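Local coordinates for ORF14 (Streptomyces clavuligerus, PDB 2WPX), which binds acetyl coenzyme A as a tandem GNAT protein of the clavulanic acid pathway and is probably an acyltransferase, at residues 39-45 with 257-263; 44-49 with 230-234; 77-81 with 115-119; 69-75 with 87-93. All blocks are in the same frame, centred on the assembly; numbering follows the deposited sequence.

Interaction 1 (39-45 with 257-263); sequences APPCNVD and TTGNPAY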
# COMPACT_ATOMS: atom_id res chain seq x y z
N ALA A 39 -7.26 -6.31 6.10
CA ALA A 39 -7.16 -6.03 7.53
C ALA A 39 -8.17 -4.90 7.79
O ALA A 39 -8.24 -3.99 6.99
CB ALA A 39 -5.76 -5.58 7.89
N PRO A 40 -8.96 -4.99 8.86
CA PRO A 40 -9.79 -3.85 9.33
C PRO A 40 -8.96 -2.56 9.42
O PRO A 40 -7.77 -2.60 9.67
CB PRO A 40 -10.23 -4.25 10.74
CG PRO A 40 -10.09 -5.85 10.75
CD PRO A 40 -8.97 -6.15 9.79
N PRO A 41 -9.60 -1.44 9.17
CA PRO A 41 -8.93 -0.15 9.24
C PRO A 41 -8.51 0.02 10.65
O PRO A 41 -9.26 -0.33 11.53
CB PRO A 41 -10.03 0.85 8.90
CG PRO A 41 -11.00 0.07 8.11
CD PRO A 41 -10.99 -1.32 8.73
N CYS A 42 -7.26 0.45 10.85
CA CYS A 42 -6.76 0.86 12.16
C CYS A 42 -6.95 2.39 12.29
O CYS A 42 -6.41 3.18 11.50
CB CYS A 42 -5.27 0.49 12.27
SG CYS A 42 -4.39 1.28 13.57
N ASN A 43 -7.71 2.79 13.28
CA ASN A 43 -8.00 4.20 13.55
C ASN A 43 -6.80 5.07 13.81
O ASN A 43 -6.78 6.22 13.39
CB ASN A 43 -9.04 4.30 14.66
CG ASN A 43 -10.39 3.78 14.19
OD1 ASN A 43 -10.54 3.53 13.03
ND2 ASN A 43 -11.34 3.61 15.08
N VAL A 44 -5.82 4.54 14.52
CA VAL A 44 -4.53 5.21 14.64
C VAL A 44 -3.91 5.48 13.28
O VAL A 44 -3.60 6.63 12.92
CB VAL A 44 -3.60 4.40 15.57
CG1 VAL A 44 -2.16 5.09 15.71
CG2 VAL A 44 -4.32 4.25 16.97
N ASP A 45 -3.75 4.41 12.49
CA ASP A 45 -3.27 4.54 11.11
C ASP A 45 -4.09 5.58 10.33
O ASP A 45 -3.53 6.51 9.71
CB ASP A 45 -3.34 3.16 10.46
CG ASP A 45 -2.83 3.14 9.05
OD1 ASP A 45 -3.29 2.26 8.30
OD2 ASP A 45 -1.94 3.95 8.69
N THR A 257 0.70 -2.36 11.83
CA THR A 257 -0.12 -1.28 12.44
C THR A 257 -0.31 -1.45 13.97
O THR A 257 -0.08 -2.52 14.55
CB THR A 257 -1.49 -1.08 11.73
OG1 THR A 257 -2.21 -2.30 11.74
CG2 THR A 257 -1.35 -0.67 10.28
N THR A 258 -0.66 -0.35 14.64
CA THR A 258 -1.00 -0.44 16.04
C THR A 258 -2.15 -1.44 16.22
O THR A 258 -2.07 -2.34 17.03
CB THR A 258 -1.36 0.95 16.65
OG1 THR A 258 -0.20 1.78 16.68
CG2 THR A 258 -1.84 0.82 18.12
N GLY A 259 -3.19 -1.30 15.44
CA GLY A 259 -4.37 -2.17 15.54
C GLY A 259 -4.15 -3.49 14.80
O GLY A 259 -3.21 -3.62 13.98
N ASN A 260 -5.04 -4.46 15.06
CA ASN A 260 -5.07 -5.72 14.33
C ASN A 260 -3.84 -6.56 14.60
O ASN A 260 -3.03 -6.72 13.71
CB ASN A 260 -5.13 -5.43 12.81
CG ASN A 260 -6.34 -4.61 12.43
OD1 ASN A 260 -6.26 -3.72 11.57
ND2 ASN A 260 -7.48 -4.90 13.06
N PRO A 261 -3.71 -7.10 15.82
CA PRO A 261 -2.52 -7.88 16.20
C PRO A 261 -2.23 -9.07 15.30
O PRO A 261 -1.11 -9.58 15.29
CB PRO A 261 -2.88 -8.40 17.61
CG PRO A 261 -4.01 -7.43 18.12
CD PRO A 261 -4.73 -7.00 16.89
N ALA A 262 -3.25 -9.57 14.62
CA ALA A 262 -3.11 -10.73 13.74
C ALA A 262 -2.71 -10.39 12.30
O ALA A 262 -2.54 -11.29 11.49
CB ALA A 262 -4.47 -11.54 13.73
N TYR A 263 -2.59 -9.13 11.95
CA TYR A 263 -2.31 -8.82 10.55
C TYR A 263 -0.97 -8.11 10.39
O TYR A 263 -0.55 -7.37 11.24
CB TYR A 263 -3.40 -7.93 9.95
CG TYR A 263 -4.74 -8.59 9.75
CD1 TYR A 263 -5.19 -8.88 8.45
CD2 TYR A 263 -5.55 -8.94 10.84
CE1 TYR A 263 -6.38 -9.45 8.24
CE2 TYR A 263 -6.79 -9.52 10.62
CZ TYR A 263 -7.17 -9.77 9.31
OH TYR A 263 -8.36 -10.33 9.05
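Asn260 and Cys42 bury the most surface here, and Tyr263 follows closely. Cys42 sits at the N-cap of helix 43-51. Its SG accepts the capping bond from Asp45 N at 3.4 Å, nearly linear, and takes a second, weak hydrogen bond from Gly259 N, also at 3.4 Å from Cys42 SG. One sulfur thus closes the first turn of the helix and holds the facing loop. Cys42 CB also packs on Thr257 CB at 4.1 Å. On the loop side, Thr257 OG1 donates to Gly259 O (2.8 Å), which folds the chain tightly where the sulfur meets it. The side chain of Asn260 lies against the backbone at Pro40. Beyond it, a type I turn from Asn260 to Tyr263, closed by Tyr263 N to Asn260 O at 3.0 Å, brings the tyrosine ring against the start of 39-45. Ala39 CA and Pro40 CD lie over one face of that ring, 3.9 and 4.3 Å from its centroid, as CH-pi contacts. Pro41 turns the other way, onto Met28 and Ala32 of helix 18-33. The arrangement is a helix N-cap docked on a beta-hairpin turn, that between strands 247-256 and 263-271, and it joins the N- and C-terminal GNAT regions of the tandem protein.

Interaction 2 (44-49 with 230-234); sequences VDMVGS and GRGRR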
# COMPACT_ATOMS: atom_id res chain seq x y z
N VAL A 44 -5.82 4.54 14.52
CA VAL A 44 -4.53 5.21 14.64
C VAL A 44 -3.91 5.48 13.28
O VAL A 44 -3.60 6.63 12.92
CB VAL A 44 -3.60 4.40 15.57
CG1 VAL A 44 -2.16 5.09 15.71
CG2 VAL A 44 -4.32 4.25 16.97
N ASP A 45 -3.75 4.41 12.49
CA ASP A 45 -3.27 4.54 11.11
C ASP A 45 -4.09 5.58 10.33
O ASP A 45 -3.53 6.51 9.71
CB ASP A 45 -3.34 3.16 10.46
CG ASP A 45 -2.83 3.14 9.05
OD1 ASP A 45 -3.29 2.26 8.30
OD2 ASP A 45 -1.94 3.95 8.69
N MET A 46 -5.41 5.43 10.34
CA MET A 46 -6.24 6.31 9.49
C MET A 46 -6.15 7.79 9.87
O MET A 46 -6.00 8.64 9.00
CB MET A 46 -7.70 5.88 9.45
CG MET A 46 -7.96 4.55 8.75
SD MET A 46 -7.19 4.19 7.14
CE MET A 46 -7.52 5.62 6.27
N VAL A 47 -6.29 8.06 11.16
CA VAL A 47 -6.31 9.41 11.62
C VAL A 47 -4.94 10.01 11.39
O VAL A 47 -4.83 11.18 11.03
CB VAL A 47 -6.74 9.54 13.11
CG1 VAL A 47 -6.54 11.03 13.59
CG2 VAL A 47 -8.21 9.05 13.29
N GLY A 48 -3.89 9.23 11.59
CA GLY A 48 -2.58 9.76 11.31
C GLY A 48 -2.44 9.95 9.82
O GLY A 48 -1.65 10.80 9.40
N SER A 49 -3.18 9.17 9.01
CA SER A 49 -3.08 9.36 7.56
C SER A 49 -3.64 10.73 7.09
O SER A 49 -3.41 11.15 5.94
CB SER A 49 -3.76 8.25 6.76
OG SER A 49 -5.16 8.44 6.70
N GLY A 230 3.96 8.38 12.74
CA GLY A 230 2.78 9.20 13.02
C GLY A 230 1.49 8.40 12.83
O GLY A 230 0.47 8.64 13.49
N ARG A 231 1.54 7.45 11.92
CA ARG A 231 0.41 6.58 11.72
C ARG A 231 0.44 5.36 12.69
O ARG A 231 -0.41 4.53 12.62
CB ARG A 231 0.33 6.18 10.24
CG ARG A 231 -0.18 7.39 9.43
CD ARG A 231 -0.02 7.23 7.91
NE ARG A 231 -0.70 6.06 7.45
CZ ARG A 231 -0.88 5.77 6.16
NH1 ARG A 231 -0.48 6.65 5.23
NH2 ARG A 231 -1.49 4.65 5.81
N GLY A 232 1.38 5.32 13.62
CA GLY A 232 1.43 4.25 14.61
C GLY A 232 1.92 2.92 14.03
O GLY A 232 1.70 1.86 14.62
N ARG A 233 2.52 2.99 12.83
CA ARG A 233 3.07 1.81 12.17
C ARG A 233 4.50 1.55 12.64
O ARG A 233 5.32 2.47 12.73
CB ARG A 233 3.07 2.01 10.65
CG ARG A 233 1.70 1.84 10.05
CD ARG A 233 1.68 2.18 8.62
NE ARG A 233 0.36 1.90 8.05
CZ ARG A 233 0.06 0.73 7.50
NH1 ARG A 233 0.97 -0.23 7.46
NH2 ARG A 233 -1.14 0.52 6.99
N ARG A 234 4.78 0.27 12.85
CA ARG A 234 6.06 -0.23 13.27
C ARG A 234 6.64 -1.04 12.10
O ARG A 234 5.89 -1.68 11.36
CB ARG A 234 5.71 -1.27 14.33
CG ARG A 234 6.51 -1.33 15.47
CD ARG A 234 5.60 -1.60 16.67
NE ARG A 234 4.82 -2.84 16.79
CZ ARG A 234 3.50 -2.86 17.11
NH1 ARG A 234 2.80 -1.73 17.22
NH2 ARG A 234 2.86 -4.00 17.31
O HOH W 1 -2.25 8.51 14.54
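Asp45 carries the contact through its carboxylate, which two arginines share. Its OD2 accepts from Arg231 NE at 2.7 Å, Arg231 NH2 at 3.0 Å and Arg233 NE at 3.1 Å, while Asp45 OD1 takes Arg233 NH2 at 3.1 Å. Arg233 is further held by Ser255, through its NH1. A water bridges the two backbones nearby, donating to Val44 O (2.8 Å) and to Gly230 O (2.9 Å). Outward from the charges, the Arg231 side chain lies along the helix: its CG is 3.4 Å from Gly48 C, and Ser49 CB sits over one face of the guanidinium. Glycines allow this closeness, since a CB on Gly48 would clash with Gly230 O and Arg231 CA, and one on Gly232 with Val44 CG1. That methyl instead packs 3.8 Å from Gly232 CA. Gly232, with positive phi, ends helix 222-230 in a Schellman motif, so the arrangement is a helix C-terminus tied by a salt-bridge network to helix 43-51, across the junction of the two GNAT regions.

Interaction 3 (77-81 with 115-119); sequences ALPDG and KHDRT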
# COMPACT_ATOMS: atom_id res chain seq x y z
N ALA A 77 -4.53 12.30 -3.47
CA ALA A 77 -3.12 12.56 -3.12
C ALA A 77 -2.55 13.27 -4.30
O ALA A 77 -2.74 12.84 -5.43
CB ALA A 77 -2.35 11.24 -2.82
N LEU A 78 -1.87 14.38 -4.04
CA LEU A 78 -1.32 15.18 -5.13
C LEU A 78 0.19 15.16 -5.03
O LEU A 78 0.76 15.85 -4.17
CB LEU A 78 -1.81 16.64 -5.07
CG LEU A 78 -3.32 16.96 -5.23
CD1 LEU A 78 -3.98 16.31 -6.41
CD2 LEU A 78 -4.05 16.67 -3.98
N PRO A 79 0.86 14.38 -5.88
CA PRO A 79 2.33 14.44 -5.89
C PRO A 79 2.83 15.83 -6.31
O PRO A 79 2.47 16.33 -7.39
CB PRO A 79 2.71 13.40 -6.96
CG PRO A 79 1.44 12.58 -7.19
CD PRO A 79 0.32 13.53 -6.95
N ASP A 80 3.66 16.46 -5.49
CA ASP A 80 4.17 17.79 -5.86
C ASP A 80 4.75 17.79 -7.26
O ASP A 80 5.44 16.83 -7.62
CB ASP A 80 5.27 18.25 -4.88
CG ASP A 80 4.74 18.45 -3.51
OD1 ASP A 80 5.48 18.21 -2.54
OD2 ASP A 80 3.56 18.84 -3.39
N GLY A 81 4.48 18.83 -8.05
CA GLY A 81 5.15 19.02 -9.35
C GLY A 81 4.69 18.08 -10.46
O GLY A 81 5.23 18.10 -11.55
N LYS A 115 -8.63 21.98 -9.97
CA LYS A 115 -8.25 23.11 -9.12
C LYS A 115 -6.72 23.09 -8.84
O LYS A 115 -6.07 24.13 -8.74
CB LYS A 115 -9.07 23.05 -7.82
CG LYS A 115 -8.65 24.04 -6.82
CD LYS A 115 -9.44 23.86 -5.55
CE LYS A 115 -8.89 22.72 -4.74
NZ LYS A 115 -9.08 23.19 -3.34
N HIS A 116 -6.18 21.87 -8.75
CA HIS A 116 -4.78 21.63 -8.51
C HIS A 116 -3.92 21.48 -9.79
O HIS A 116 -2.77 21.02 -9.72
CB HIS A 116 -4.64 20.34 -7.70
CG HIS A 116 -5.06 20.46 -6.27
ND1 HIS A 116 -4.34 21.17 -5.34
CD2 HIS A 116 -6.11 19.92 -5.59
CE1 HIS A 116 -4.91 21.08 -4.16
NE2 HIS A 116 -5.98 20.32 -4.28
N ASP A 117 -4.48 21.85 -10.94
CA ASP A 117 -3.77 21.82 -12.24
C ASP A 117 -3.34 20.43 -12.68
O ASP A 117 -2.36 20.29 -13.40
CB ASP A 117 -2.56 22.75 -12.22
CG ASP A 117 -2.93 24.15 -11.77
OD1 ASP A 117 -2.34 24.65 -10.78
OD2 ASP A 117 -3.88 24.72 -12.36
N ARG A 118 -4.10 19.42 -12.27
CA ARG A 118 -3.81 18.05 -12.66
C ARG A 118 -4.68 17.75 -13.87
O ARG A 118 -5.90 18.05 -13.88
CB ARG A 118 -4.13 17.08 -11.50
CG ARG A 118 -3.45 17.50 -10.22
CD ARG A 118 -1.97 17.81 -10.44
NE ARG A 118 -1.28 18.45 -9.31
CZ ARG A 118 -0.53 17.82 -8.40
NH1 ARG A 118 -0.40 16.50 -8.42
NH2 ARG A 118 0.07 18.53 -7.45
N THR A 119 -4.03 17.20 -14.87
CA THR A 119 -4.66 16.77 -16.09
C THR A 119 -5.32 15.38 -15.95
O THR A 119 -6.28 15.06 -16.69
CB THR A 119 -3.58 16.65 -17.20
OG1 THR A 119 -2.96 17.92 -17.38
CG2 THR A 119 -4.21 16.21 -18.52
O HOH W 2 1.18 18.48 -4.87
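Strand 69-79 reaches its end here, and Leu78 is the first of its residues to meet 115-119. The leucine side chain points at the facing segment: its CG stands over the imidazole of His116, 4.1 Å from the ring centroid, in a CH-pi contact, and Leu78 CB lies 3.6 Å from Arg118 NH2, over one face of the guanidinium. His116 is oriented from its far end as well, NE2 bonding to Asp60. The carbonyl O of Leu78 receives a water at 2.8 Å. Next comes Pro79, whose O takes two weak hydrogen bonds, from Arg118 NH1 at 3.1 Å and Arg118 NH2 at 3.3 Å. Segment 115-119 follows helix 101-115: Asp117, with positive phi, is the C-prime residue of the Schellman motif that ends it, and Arg118 NE bonds back to His116 O at 3.0 Å. In the GNAT fold this turn leads from the helix into strand 120-127, and Arg118 spans the neighbouring hairpin strand by also bonding, through NH1, to Thr84 O. At Asp80 the chain leaves the strand, its CB directed away; Asp80 OD2 takes a bond from the same water, 2.8 Å off, which accepts from Arg118 NH2 at 2.8 Å.

Interaction 4 (69-75 with 87-93); sequences RVVGALR and VDQLLVH. With ACO (acetyl coenzyme *a), chain C.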
# COMPACT_ATOMS: atom_id res chain seq x y z
N ARG A 69 -25.39 13.44 7.88
CA ARG A 69 -24.42 12.36 8.16
C ARG A 69 -23.56 12.00 6.97
O ARG A 69 -23.96 12.14 5.81
CB ARG A 69 -25.06 11.07 8.72
CG ARG A 69 -26.47 10.80 8.22
CD ARG A 69 -26.59 9.82 7.05
NE ARG A 69 -26.28 8.44 7.41
CZ ARG A 69 -26.78 7.32 6.87
NH1 ARG A 69 -27.73 7.30 5.93
NH2 ARG A 69 -26.30 6.19 7.34
N VAL A 70 -22.35 11.57 7.29
CA VAL A 70 -21.37 11.19 6.27
C VAL A 70 -21.91 9.96 5.56
O VAL A 70 -22.26 8.97 6.21
CB VAL A 70 -20.04 10.86 6.91
CG1 VAL A 70 -19.09 10.32 5.90
CG2 VAL A 70 -19.48 12.10 7.55
N VAL A 71 -21.96 10.02 4.24
CA VAL A 71 -22.36 8.86 3.51
C VAL A 71 -21.33 8.51 2.47
O VAL A 71 -21.53 7.57 1.68
CB VAL A 71 -23.77 9.05 2.88
CG1 VAL A 71 -24.82 9.05 3.99
CG2 VAL A 71 -23.83 10.32 2.07
N GLY A 72 -20.19 9.21 2.47
CA GLY A 72 -19.10 8.84 1.56
C GLY A 72 -17.89 9.72 1.77
O GLY A 72 -17.93 10.68 2.54
N ALA A 73 -16.80 9.40 1.09
CA ALA A 73 -15.54 10.07 1.36
C ALA A 73 -14.76 10.05 0.08
O ALA A 73 -14.82 9.09 -0.66
CB ALA A 73 -14.80 9.33 2.44
N LEU A 74 -14.05 11.12 -0.19
CA LEU A 74 -13.13 11.16 -1.32
C LEU A 74 -11.76 11.64 -0.87
O LEU A 74 -11.68 12.66 -0.26
CB LEU A 74 -13.64 12.18 -2.35
CG LEU A 74 -12.70 12.60 -3.48
CD1 LEU A 74 -12.56 11.48 -4.50
CD2 LEU A 74 -13.22 13.90 -4.14
N ARG A 75 -10.69 10.94 -1.19
CA ARG A 75 -9.37 11.41 -0.78
C ARG A 75 -8.47 11.45 -2.00
O ARG A 75 -8.34 10.45 -2.70
CB ARG A 75 -8.76 10.47 0.28
CG ARG A 75 -9.65 10.24 1.55
CD ARG A 75 -8.78 9.75 2.79
NE ARG A 75 -7.68 10.68 3.15
CZ ARG A 75 -6.67 10.33 3.93
NH1 ARG A 75 -6.64 9.11 4.46
NH2 ARG A 75 -5.69 11.19 4.20
N VAL A 87 -6.48 8.94 -6.73
CA VAL A 87 -7.60 8.70 -5.84
C VAL A 87 -7.24 7.73 -4.76
O VAL A 87 -7.20 6.56 -5.00
CB VAL A 87 -8.86 8.22 -6.60
CG1 VAL A 87 -10.01 8.00 -5.63
CG2 VAL A 87 -9.25 9.28 -7.63
N ASP A 88 -6.95 8.21 -3.55
CA ASP A 88 -6.51 7.29 -2.53
C ASP A 88 -7.71 6.67 -1.84
O ASP A 88 -7.58 5.64 -1.19
CB ASP A 88 -5.63 7.96 -1.51
CG ASP A 88 -4.17 7.89 -1.87
OD1 ASP A 88 -3.38 8.53 -1.15
OD2 ASP A 88 -3.76 7.15 -2.82
N GLN A 89 -8.88 7.30 -1.99
CA GLN A 89 -10.10 6.78 -1.45
C GLN A 89 -11.31 7.36 -2.15
O GLN A 89 -11.44 8.58 -2.25
CB GLN A 89 -10.21 6.98 0.09
CG GLN A 89 -11.51 6.44 0.68
CD GLN A 89 -11.65 6.72 2.19
OE1 GLN A 89 -11.56 5.80 3.03
NE2 GLN A 89 -11.86 7.97 2.54
N LEU A 90 -12.19 6.48 -2.61
CA LEU A 90 -13.52 6.90 -3.05
C LEU A 90 -14.51 5.84 -2.54
O LEU A 90 -14.63 4.77 -3.11
CB LEU A 90 -13.56 7.04 -4.60
CG LEU A 90 -14.77 7.79 -5.17
CD1 LEU A 90 -14.48 8.36 -6.54
CD2 LEU A 90 -16.09 6.90 -5.18
N LEU A 91 -15.26 6.17 -1.50
CA LEU A 91 -16.03 5.17 -0.76
C LEU A 91 -17.49 5.66 -0.48
O LEU A 91 -17.72 6.82 -0.09
CB LEU A 91 -15.30 4.87 0.56
CG LEU A 91 -15.74 3.77 1.53
CD1 LEU A 91 -14.79 3.59 2.66
CD2 LEU A 91 -17.03 4.19 2.14
N VAL A 92 -18.46 4.80 -0.72
CA VAL A 92 -19.86 5.16 -0.54
C VAL A 92 -20.42 4.17 0.49
O VAL A 92 -20.10 2.97 0.44
CB VAL A 92 -20.60 5.14 -1.91
CG1 VAL A 92 -22.11 5.26 -1.77
CG2 VAL A 92 -20.12 6.27 -2.80
N HIS A 93 -21.13 4.69 1.48
CA HIS A 93 -21.75 3.88 2.53
C HIS A 93 -22.55 2.74 1.87
O HIS A 93 -23.42 2.98 1.01
CB HIS A 93 -22.64 4.80 3.42
CG HIS A 93 -23.38 4.10 4.53
ND1 HIS A 93 -23.36 4.56 5.84
CD2 HIS A 93 -24.23 3.04 4.53
CE1 HIS A 93 -24.11 3.78 6.60
NE2 HIS A 93 -24.66 2.86 5.82
N1A ACO C . -22.32 -3.30 -10.24
C2A ACO C . -22.45 -2.93 -11.51
N3A ACO C . -22.39 -1.65 -11.92
C4A ACO C . -22.16 -0.67 -11.04
C5A ACO C . -22.01 -1.04 -9.71
C6A ACO C . -22.09 -2.36 -9.31
N6A ACO C . -21.94 -2.69 -8.03
N7A ACO C . -21.82 0.08 -9.01
C8A ACO C . -21.79 1.09 -9.86
N9A ACO C . -22.01 0.65 -11.08
C1B ACO C . -22.05 1.59 -12.22
C2B ACO C . -23.42 1.82 -12.87
O2B ACO C . -23.20 2.35 -14.17
C3B ACO C . -23.96 2.90 -12.00
O3B ACO C . -24.84 3.77 -12.70
P3B ACO C . -26.40 3.48 -12.58
O7A ACO C . -27.44 4.53 -13.27
O8A ACO C . -26.76 1.98 -12.39
O9A ACO C . -26.24 2.96 -13.98
C4B ACO C . -22.75 3.82 -11.78
O4B ACO C . -21.59 2.95 -11.78
C5B ACO C . -23.46 4.15 -10.45
O5B ACO C . -22.65 4.75 -9.64
P1A ACO C . -23.18 5.41 -8.38
O1A ACO C . -22.62 6.91 -8.45
O2A ACO C . -24.65 5.26 -8.03
O3A ACO C . -22.49 4.41 -7.40
P2A ACO C . -22.09 4.26 -5.90
O4A ACO C . -22.86 2.96 -5.48
O5A ACO C . -22.46 5.38 -4.99
O6A ACO C . -20.51 3.80 -6.11
CBP ACO C . -18.64 2.31 -5.68
CCP ACO C . -19.45 3.53 -5.19
CDP ACO C . -19.50 2.29 -6.92
CEP ACO C . -17.44 3.19 -5.72
CAP ACO C . -19.08 1.58 -4.38
OAP ACO C . -19.23 0.24 -4.71
C9P ACO C . -17.96 1.62 -3.31
O9P ACO C . -17.89 2.55 -2.51
N8P ACO C . -17.24 0.51 -3.18
C7P ACO C . -16.12 0.39 -2.22
C6P ACO C . -15.12 1.46 -2.65
C5P ACO C . -14.49 1.25 -4.01
O5P ACO C . -14.21 0.14 -4.45
N4P ACO C . -14.24 2.34 -4.66
C3P ACO C . -13.46 2.31 -5.88
C2P ACO C . -14.23 2.86 -7.06
S1P ACO C . -13.02 2.69 -8.39
C ACO C . -12.64 4.34 -8.61
O ACO C . -12.93 5.14 -7.71
CH3 ACO C . -12.00 4.73 -9.94
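Backbone hydrogen bonds define this pairing of 69-75 with 87-93, in which the axes of antiparallel strands 69-75 and 89-92 come within 4.5 Å at 173°. Ala73 and Leu91 form a hydrogen-bonded pair, Ala73 N to Leu91 O at 3.0 Å and Leu91 N to Ala73 O at 3.1 Å; His93 N to Val71 O (2.9 Å) and Arg75 N to Gln89 O (2.7 Å) extend the register. Near the other end Arg75 O takes both Asp88 N at 2.8 Å and Gln89 N at 3.3 Å, a classic beta bulge at the corner in the second strand. This is the hairpin of the GNAT fold that carries the cofactor: the pantetheine arm pairs with the backbone of 89-92 much as another strand would. Acetyl-CoA N4P donates to Leu90 O at 2.9 Å, and Val92 N donates to acetyl-CoA O9P at 2.9 Å, while Gly100 and Gly102 are among the residues that bond the cofactor through their backbone nitrogens. Apolar contacts on the face of Leu74 and Leu90 join their CD1 atoms at 4.2 Å, and Leu74 goes on to pack against helix 101-115, on His108, Ala109 and Leu112. The opposite face carries Ala73, Arg75, Gln89 and Leu91. From it the guanidinium of Arg75 runs to a salt bridge with Asp61 and a hydrogen bond with Ser49. Past the paired strands, Arg69 NH2 comes 3.3 Å from His93 CE1.

Overall arrangement
From the N terminus, the chain first lays down 39-45, a loop running into helix 43-51, and 44-49 in that helix, which share Val44 and Asp45. Interaction 2 closes its loop at 230-234 and interaction 1 at 257-263, so 2 nests inside 1. The two touch through Thr258 OG1 and Gly232 O. Inside both lie interactions 4 and 3, which cross: 77-81 lies inside the loop that 69-75 closes with 87-93, while its partner 115-119 comes after it. They meet where Ala77 packs on Asp88. Ser49 bonds Arg75, joining interaction 2 to 4. Interactions 1 and 2 thus tie the two GNAT regions together, whereas 3 and 4 lie within the N-terminal, acetyl-CoA-binding region, linking strand 69-79 with strand 84-92 and the turn after helix 101-115.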